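Local coordinates for putative ribose 5-phosphate isomerase (Leishmania infantum, PDB 6FXW), which probably interconverts ribose 5-phosphate and ribulose 5-phosphate in the pentose phosphate pathway, as a type B isomerase of the LacAB/RpiB family, at residues K6-C12 / A65-V71; H14-T19 / G114-S118. Where two conformers were deposited one is given. Residues are numbered along the deposited sequence.

Contact 1: K6-C12 / A65-V71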
ATOM      1  N   LYS A   6      -7.125 -26.175   3.898  1.00 21.44           N
ATOM      2  CA  LYS A   6      -5.698 -26.415   3.977  1.00 22.11           C
ATOM      3  C   LYS A   6      -5.194 -26.485   5.399  1.00 15.73           C
ATOM      4  O   LYS A   6      -5.762 -25.874   6.317  1.00 16.76           O
ATOM      5  CB  LYS A   6      -4.989 -25.142   3.419  1.00 27.52           C
ATOM      6  CG  LYS A   6      -5.243 -24.715   1.968  1.00 39.08           C
ATOM      7  CD  LYS A   6      -4.814 -25.807   1.011  1.00 45.29           C
ATOM      8  CE  LYS A   6      -4.152 -25.285  -0.264  1.00 56.08           C
ATOM      9  NZ  LYS A   6      -4.735 -24.000  -0.768  1.00 58.79           N
ATOM     10  N   ARG A   7      -4.108 -27.226   5.578  1.00 14.30           N
ATOM     11  CA  ARG A   7      -3.380 -27.309   6.855  1.00 12.99           C
ATOM     12  C   ARG A   7      -2.313 -26.218   6.832  1.00 13.62           C
ATOM     13  O   ARG A   7      -1.485 -26.252   5.930  1.00 13.16           O
ATOM     14  CB  ARG A   7      -2.710 -28.628   7.085  1.00 13.90           C
ATOM     15  CG  ARG A   7      -3.746 -29.678   7.418  1.00 16.35           C
ATOM     16  CD  ARG A   7      -3.064 -31.051   7.559  1.00 15.81           C
ATOM     17  NE  ARG A   7      -2.034 -31.162   8.554  1.00 15.31           N
ATOM     18  CZ  ARG A   7      -2.277 -31.420   9.874  1.00 15.85           C
ATOM     19  NH1 ARG A   7      -3.525 -31.574  10.345  1.00 16.30           N
ATOM     20  NH2 ARG A   7      -1.297 -31.579  10.735  1.00 20.50           N
ATOM     21  N   VAL A   8      -2.406 -25.284   7.768  1.00 12.27           N
ATOM     22  CA  VAL A   8      -1.607 -24.026   7.724  1.00 12.25           C
ATOM     23  C   VAL A   8      -0.602 -24.049   8.867  1.00 12.50           C
ATOM     24  O   VAL A   8      -0.974 -24.163  10.072  1.00 14.50           O
ATOM     25  CB  VAL A   8      -2.530 -22.811   7.810  1.00 12.84           C
ATOM     26  CG1 VAL A   8      -1.633 -21.541   7.847  1.00 14.02           C
ATOM     27  CG2 VAL A   8      -3.565 -22.797   6.680  1.00 12.47           C
ATOM     28  N   ALA A   9       0.661 -23.842   8.564  1.00 12.20           N
ATOM     29  CA  ALA A   9       1.679 -23.569   9.540  1.00 12.31           C
ATOM     30  C   ALA A   9       1.955 -22.049   9.586  1.00 13.84           C
ATOM     31  O   ALA A   9       2.303 -21.477   8.563  1.00 13.30           O
ATOM     32  CB  ALA A   9       2.969 -24.308   9.187  1.00 12.91           C
ATOM     33  N   LEU A  10       1.836 -21.498  10.764  1.00 12.69           N
ATOM     34  CA  LEU A  10       2.013 -20.051  10.985  1.00 12.79           C
ATOM     35  C   LEU A  10       3.280 -19.872  11.784  1.00 12.24           C
ATOM     36  O   LEU A  10       3.364 -20.368  12.934  1.00 12.46           O
ATOM     37  CB  LEU A  10       0.835 -19.451  11.762  1.00 13.59           C
ATOM     38  CG  LEU A  10       1.034 -18.033  12.264  1.00 16.04           C
ATOM     39  CD1 LEU A  10       1.035 -17.071  11.091  1.00 17.66           C
ATOM     40  CD2 LEU A  10      -0.067 -17.578  13.239  1.00 19.84           C
ATOM     41  N   GLY A  11       4.251 -19.147  11.271  1.00 11.10           N
ATOM     42  CA  GLY A  11       5.487 -18.832  12.007  1.00 12.63           C
ATOM     43  C   GLY A  11       5.702 -17.343  12.072  1.00 14.06           C
ATOM     44  O   GLY A  11       5.279 -16.593  11.180  1.00 13.15           O
ATOM     45  N   CYS A  12       6.379 -16.890  13.075  1.00 11.99           N
ATOM     46  CA  CYS A  12       6.663 -15.487  13.138  0.50 12.16           C
ATOM     47  C   CYS A  12       7.844 -15.290  14.053  1.00 13.33           C
ATOM     48  O   CYS A  12       8.319 -16.219  14.708  1.00 15.27           O
ATOM     49  CB  CYS A  12       5.442 -14.680  13.619  0.50 10.60           C
ATOM     50  SG  CYS A  12       5.016 -15.132  15.339  0.50 10.82           S
ATOM     51  N   ALA A  65       2.161 -29.699   6.908  1.00 14.84           N
ATOM     52  CA  ALA A  65       1.272 -28.616   6.550  1.00 14.23           C
ATOM     53  C   ALA A  65       1.277 -28.532   5.033  1.00 13.00           C
ATOM     54  O   ALA A  65       2.238 -28.987   4.416  1.00 14.85           O
ATOM     55  CB  ALA A  65       1.752 -27.280   7.132  1.00 15.75           C
ATOM     56  N   ASP A  66       0.198 -27.919   4.472  1.00 13.68           N
ATOM     57  CA  ASP A  66       0.056 -27.713   3.085  1.00 16.30           C
ATOM     58  C   ASP A  66       0.532 -26.359   2.670  1.00 14.15           C
ATOM     59  O   ASP A  66       0.925 -26.152   1.463  1.00 14.60           O
ATOM     60  CB  ASP A  66      -1.480 -27.734   2.750  1.00 17.72           C
ATOM     61  CG  ASP A  66      -2.075 -29.087   2.966  1.00 22.20           C
ATOM     62  OD1 ASP A  66      -1.490 -30.119   2.502  1.00 26.51           O
ATOM     63  OD2 ASP A  66      -3.060 -29.109   3.646  1.00 20.21           O
ATOM     64  N   THR A  67       0.457 -25.421   3.579  1.00 12.15           N
ATOM     65  CA  THR A  67       0.687 -23.996   3.227  0.50 12.40           C
ATOM     66  C   THR A  67       1.225 -23.323   4.450  1.00 12.12           C
ATOM     67  O   THR A  67       1.058 -23.817   5.596  1.00 12.92           O
ATOM     68  CB  THR A  67      -0.562 -23.311   2.595  0.50 16.13           C
ATOM     69  OG1 THR A  67      -0.315 -21.902   2.378  0.50 14.41           O
ATOM     70  CG2 THR A  67      -1.719 -23.379   3.469  0.50 17.28           C
ATOM     71  N   GLY A  68       1.936 -22.219   4.301  1.00 10.33           N
ATOM     72  CA  GLY A  68       2.489 -21.549   5.409  1.00 11.27           C
ATOM     73  C   GLY A  68       2.197 -20.058   5.402  1.00 10.29           C
ATOM     74  O   GLY A  68       1.929 -19.485   4.313  1.00 10.70           O
ATOM     75  N   ILE A  69       2.215 -19.458   6.569  1.00 10.19           N
ATOM     76  CA  ILE A  69       2.170 -17.993   6.711  1.00 10.40           C
ATOM     77  C   ILE A  69       3.337 -17.616   7.567  1.00 11.74           C
ATOM     78  O   ILE A  69       3.456 -18.144   8.680  1.00 10.74           O
ATOM     79  CB  ILE A  69       0.832 -17.577   7.319  1.00 10.49           C
ATOM     80  CG1 ILE A  69      -0.333 -18.035   6.419  1.00 10.92           C
ATOM     81  CG2 ILE A  69       0.813 -16.090   7.481  1.00 10.64           C
ATOM     82  CD1 ILE A  69      -1.724 -17.763   7.023  1.00 12.90           C
ATOM     83  N   LEU A  70       4.169 -16.659   7.164  1.00  9.65           N
ATOM     84  CA  LEU A  70       5.302 -16.193   7.901  1.00  9.90           C
ATOM     85  C   LEU A  70       5.169 -14.682   8.134  1.00 10.13           C
ATOM     86  O   LEU A  70       4.863 -13.953   7.204  1.00 10.18           O
ATOM     87  CB  LEU A  70       6.598 -16.496   7.181  1.00 10.86           C
ATOM     88  CG  LEU A  70       6.991 -17.965   7.146  1.00 10.93           C
ATOM     89  CD1 LEU A  70       8.204 -18.163   6.260  1.00 12.26           C
ATOM     90  CD2 LEU A  70       7.291 -18.427   8.545  1.00 11.50           C
ATOM     91  N   VAL A  71       5.366 -14.265   9.368  1.00  9.27           N
ATOM     92  CA  VAL A  71       5.120 -12.874   9.806  1.00  9.26           C
ATOM     93  C   VAL A  71       6.389 -12.349  10.476  1.00 11.46           C
ATOM     94  O   VAL A  71       6.916 -12.936  11.441  1.00 11.11           O
ATOM     95  CB  VAL A  71       3.937 -12.793  10.732  1.00 10.12           C
ATOM     96  CG1 VAL A  71       3.557 -11.324  10.903  1.00 11.61           C
ATOM     97  CG2 VAL A  71       2.769 -13.605  10.341  1.00 11.19           C
TER

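Contact 2: H14-T19 / G114-S118. With SO4 (sulfate ion), chain B.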
ATOM      1  N   HIS A  14       9.389 -12.104  16.884  1.00 12.40           N
ATOM      2  CA  HIS A  14       8.827 -11.413  18.031  1.00 13.26           C
ATOM      3  C   HIS A  14       8.008 -10.202  17.570  1.00 12.84           C
ATOM      4  O   HIS A  14       7.206  -9.678  18.323  1.00 13.98           O
ATOM      5  CB  HIS A  14       9.919 -10.904  18.938  1.00 13.42           C
ATOM      6  CG  HIS A  14      10.964 -10.187  18.230  1.00 13.22           C
ATOM      7  ND1 HIS A  14      11.952 -10.830  17.507  1.00 14.19           N
ATOM      8  CD2 HIS A  14      11.092  -8.853  17.999  1.00 16.36           C
ATOM      9  CE1 HIS A  14      12.642  -9.901  16.857  1.00 17.13           C
ATOM     10  NE2 HIS A  14      12.168  -8.690  17.181  1.00 18.11           N
ATOM     11  N   ALA A  15       8.212  -9.751  16.340  1.00 12.82           N
ATOM     12  CA  ALA A  15       7.422  -8.568  15.906  1.00 13.69           C
ATOM     13  C   ALA A  15       5.919  -8.876  15.972  1.00 14.87           C
ATOM     14  O   ALA A  15       5.080  -7.965  16.220  1.00 13.94           O
ATOM     15  CB  ALA A  15       7.786  -8.187  14.536  1.00 13.65           C
ATOM     16  N   ALA A  16       5.533 -10.140  15.763  1.00 12.09           N
ATOM     17  CA  ALA A  16       4.169 -10.549  15.726  1.00 13.69           C
ATOM     18  C   ALA A  16       3.723 -11.237  17.005  1.00 15.64           C
ATOM     19  O   ALA A  16       2.628 -11.768  17.082  1.00 16.97           O
ATOM     20  CB  ALA A  16       3.892 -11.446  14.540  1.00 16.62           C
ATOM     21  N   TYR A  17       4.539 -11.160  18.020  1.00 16.88           N
ATOM     22  CA  TYR A  17       4.188 -11.936  19.246  1.00 19.44           C
ATOM     23  C   TYR A  17       2.929 -11.388  19.874  1.00 20.68           C
ATOM     24  O   TYR A  17       2.039 -12.161  20.215  1.00 21.98           O
ATOM     25  CB  TYR A  17       5.350 -11.993  20.208  1.00 21.13           C
ATOM     26  CG  TYR A  17       5.044 -12.787  21.425  1.00 21.22           C
ATOM     27  CD1 TYR A  17       4.935 -14.147  21.340  1.00 21.90           C
ATOM     28  CD2 TYR A  17       4.973 -12.175  22.634  1.00 23.35           C
ATOM     29  CE1 TYR A  17       4.666 -14.923  22.462  1.00 20.63           C
ATOM     30  CE2 TYR A  17       4.659 -12.904  23.781  1.00 25.27           C
ATOM     31  CZ  TYR A  17       4.540 -14.279  23.666  1.00 23.13           C
ATOM     32  OH  TYR A  17       4.304 -15.109  24.782  1.00 25.64           O
ATOM     33  N   ALA A  18       2.795 -10.080  19.957  1.00 20.47           N
ATOM     34  CA  ALA A  18       1.607  -9.483  20.509  1.00 24.70           C
ATOM     35  C   ALA A  18       0.329  -9.833  19.783  1.00 27.43           C
ATOM     36  O   ALA A  18      -0.712  -9.954  20.422  1.00 30.96           O
ATOM     37  CB  ALA A  18       1.796  -7.990  20.606  1.00 27.54           C
ATOM     38  N   THR A  19       0.386 -10.043  18.474  1.00 21.53           N
ATOM     39  CA  THR A  19      -0.785 -10.231  17.618  1.00 19.60           C
ATOM     40  C   THR A  19      -0.935 -11.635  17.118  1.00 17.42           C
ATOM     41  O   THR A  19      -1.838 -11.923  16.372  1.00 17.54           O
ATOM     42  CB  THR A  19      -0.756  -9.303  16.378  1.00 22.46           C
ATOM     43  OG1 THR A  19       0.515  -9.411  15.781  1.00 18.90           O
ATOM     44  CG2 THR A  19      -1.030  -7.819  16.781  1.00 26.61           C
ATOM     45  N   GLY A 114       4.047  -8.441   6.838  1.00  9.66           N
ATOM     46  CA  GLY A 114       4.640  -7.608   7.842  1.00  9.69           C
ATOM     47  C   GLY A 114       3.639  -7.031   8.767  1.00 10.44           C
ATOM     48  O   GLY A 114       2.657  -6.415   8.300  1.00 12.02           O
ATOM     49  N   VAL A 115       3.809  -7.244  10.042  1.00 10.53           N
ATOM     50  CA  VAL A 115       2.881  -6.709  11.024  1.00 11.71           C
ATOM     51  C   VAL A 115       3.201  -5.267  11.395  1.00 10.97           C
ATOM     52  O   VAL A 115       2.315  -4.559  11.939  1.00 13.31           O
ATOM     53  CB  VAL A 115       2.960  -7.631  12.234  1.00 16.28           C
ATOM     54  CG1 VAL A 115       4.264  -7.594  12.955  1.00 15.28           C
ATOM     55  CG2 VAL A 115       1.818  -7.469  13.183  1.00 22.11           C
ATOM     56  N   ARG A 116       4.395  -4.740  11.073  1.00 11.30           N
ATOM     57  CA  ARG A 116       4.705  -3.339  11.323  1.00 11.12           C
ATOM     58  C   ARG A 116       4.391  -2.490  10.077  1.00 10.61           C
ATOM     59  O   ARG A 116       4.423  -1.234  10.170  1.00 10.56           O
ATOM     60  CB  ARG A 116       6.162  -3.140  11.710  1.00 11.86           C
ATOM     61  CG  ARG A 116       6.505  -3.847  12.992  1.00 13.85           C
ATOM     62  CD  ARG A 116       7.990  -3.723  13.238  1.00 16.89           C
ATOM     63  NE  ARG A 116       8.334  -4.449  14.473  1.00 19.54           N
ATOM     64  CZ  ARG A 116       9.536  -4.810  14.775  1.00 20.94           C
ATOM     65  NH1 ARG A 116      10.516  -4.710  13.891  1.00 24.26           N
ATOM     66  NH2 ARG A 116       9.734  -5.369  15.955  1.00 21.13           N
ATOM     67  N   THR A 117       3.984  -3.120   8.960  1.00 10.23           N
ATOM     68  CA  THR A 117       3.695  -2.452   7.665  1.00 11.47           C
ATOM     69  C   THR A 117       2.241  -2.577   7.293  1.00 11.06           C
ATOM     70  O   THR A 117       1.617  -1.596   6.890  1.00 11.84           O
ATOM     71  CB  THR A 117       4.603  -2.960   6.562  1.00 12.20           C
ATOM     72  OG1 THR A 117       4.538  -4.399   6.673  1.00 11.99           O
ATOM     73  CG2 THR A 117       6.042  -2.552   6.743  1.00 12.19           C
ATOM     74  N   SER A 118       1.603  -3.726   7.492  1.00 11.19           N
ATOM     75  CA  SER A 118       0.190  -3.973   7.106  1.00 10.20           C
ATOM     76  C   SER A 118      -0.626  -3.956   8.376  1.00 11.33           C
ATOM     77  O   SER A 118      -0.352  -4.672   9.349  1.00 12.85           O
ATOM     78  CB  SER A 118       0.049  -5.319   6.460  1.00 10.96           C
ATOM     79  OG  SER A 118       0.772  -5.354   5.241  1.00 11.20           O
TER
HETATM   80  S   SO4 B 201      13.864  -5.545  15.838  1.00 24.92           S
HETATM   81  O1  SO4 B 201      14.312  -4.307  16.590  1.00 28.21           O
HETATM   82  O2  SO4 B 201      12.612  -6.036  16.411  1.00 24.06           O
HETATM   83  O3  SO4 B 201      13.679  -4.998  14.388  1.00 27.23           O
HETATM   84  O4  SO4 B 201      14.928  -6.495  15.994  1.00 29.24           O
HETATM   85  O   HOH W   1       5.919  -5.243  15.996  1.00 25.36           O

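Contact 1: K6-C12 / A65-V71
Two neighbouring parallel strands in the middle of the Rossmann-like α/β sheet meet here; strand 33-38 hydrogen-bonds to the other edge of strand 6-12. Ala65 begins the approach, still in the loop: its small side chain lets the chain come close, with its CB 3.8 Å from Ala9 CB. Asp66 then clamps the start of the pairing. Its carboxylate OD2 accepts the amide N of Arg7 at 2.9 Å, while Arg7 O receives both Asp66 N (2.8 Å) and Thr67 N (3.2 Å). The guanidinium of Arg7 turns instead to the backbone, where its NE bonds to the carbonyl O of Glu64. From Thr67 onward the pairing is regular. Thr67 O accepts Ala9 N at 3.0 Å, and the hydroxyl of its β-branched side chain, a shape suited to strands, bonds to the carbonyl O of His109. Gly68, with no side chain, meets strand 6-12 through its backbone: its CA makes a CA-H...O contact with Ala9 O at 3.2 Å. Ile69 bonds twice, from its N to Ala9 O (2.8 Å) and from Gly11 N to its O (2.9 Å); its side chain joins Val8 and Leu10 on the face covered by helices 20-29 and 120-131. Leu70 points to the opposite face, the one Ala9 is on, and its CD2 would be crowded by a β-carbon on Gly11, so the glycine makes room. Val71, another β-branched residue, ends the pair: its N reaches Gly11 O at 3.0 Å, and its O receives a CA-H...O contact from Cys12 CA at 3.1 Å.

Contact 2: H14-T19 / G114-S118
Val115, Ala15 and Arg116 account for most of the surface buried where the loop leaving strand 6-12 meets the loop leaving strand 110-114. Val115 is the apolar wedge. Its CG1 lies 3.9 Å from Ala15 CB, 4.2 Å from Ala16 CB and 3.4 Å from Ala15 O, and its CG2 touches Thr19 OG1 at 3.5 Å, so one branch meets the two alanines and the other the threonine. A compact branched residue suits the place, since its two methyls can touch the small alanines and the threonine at once; Met120 covers both Val115 and Thr19. Ala15, pointing toward the opposite loop, also lies over one face of the Arg116 guanidinium, its CB 3.7 Å from NH2, where a bulkier side chain would compete for space. No direct hydrogen bond joins the loops, but a water donates to Ala15 O (2.9 Å) and accepts from Arg116 NE (3.0 Å). Arg116, long and extended, carries its charge out to the sulfate: NH2 bonds to O2 at 3.0 Å and NH1 to O3 at 3.2 Å, while His14 NE2 reaches the same O2 at 2.8 Å. Arg140 and Arg144 of the third subunit also hydrogen-bond to the sulfate. This is consistent with the substrate-phosphate pocket of RpiB enzymes, built between subunits, with loops at the C-terminal ends of parallel strands from one chain and helix 139-155 from another.

Contact 1 lies in the buried centre of the fold, whereas contact 2 sits at the surface, facing other subunits. Strand 6-12 takes part in contact 1, and the loop running on from it supplies 14-19. The other partners differ, since 65-71 is the adjacent strand and 114-118 leaves the end of the next strand, 110-114. Val71 joins the two contacts, its CG1 packing 3.7 Å from Ala16 CB and 4.0 Å from Val115 CB. The chemistry changes with depth: contact 1 is held by repeated backbone hydrogen bonds and aliphatic side chains, contact 2 by a small apolar patch, a bridging water and a shared anion.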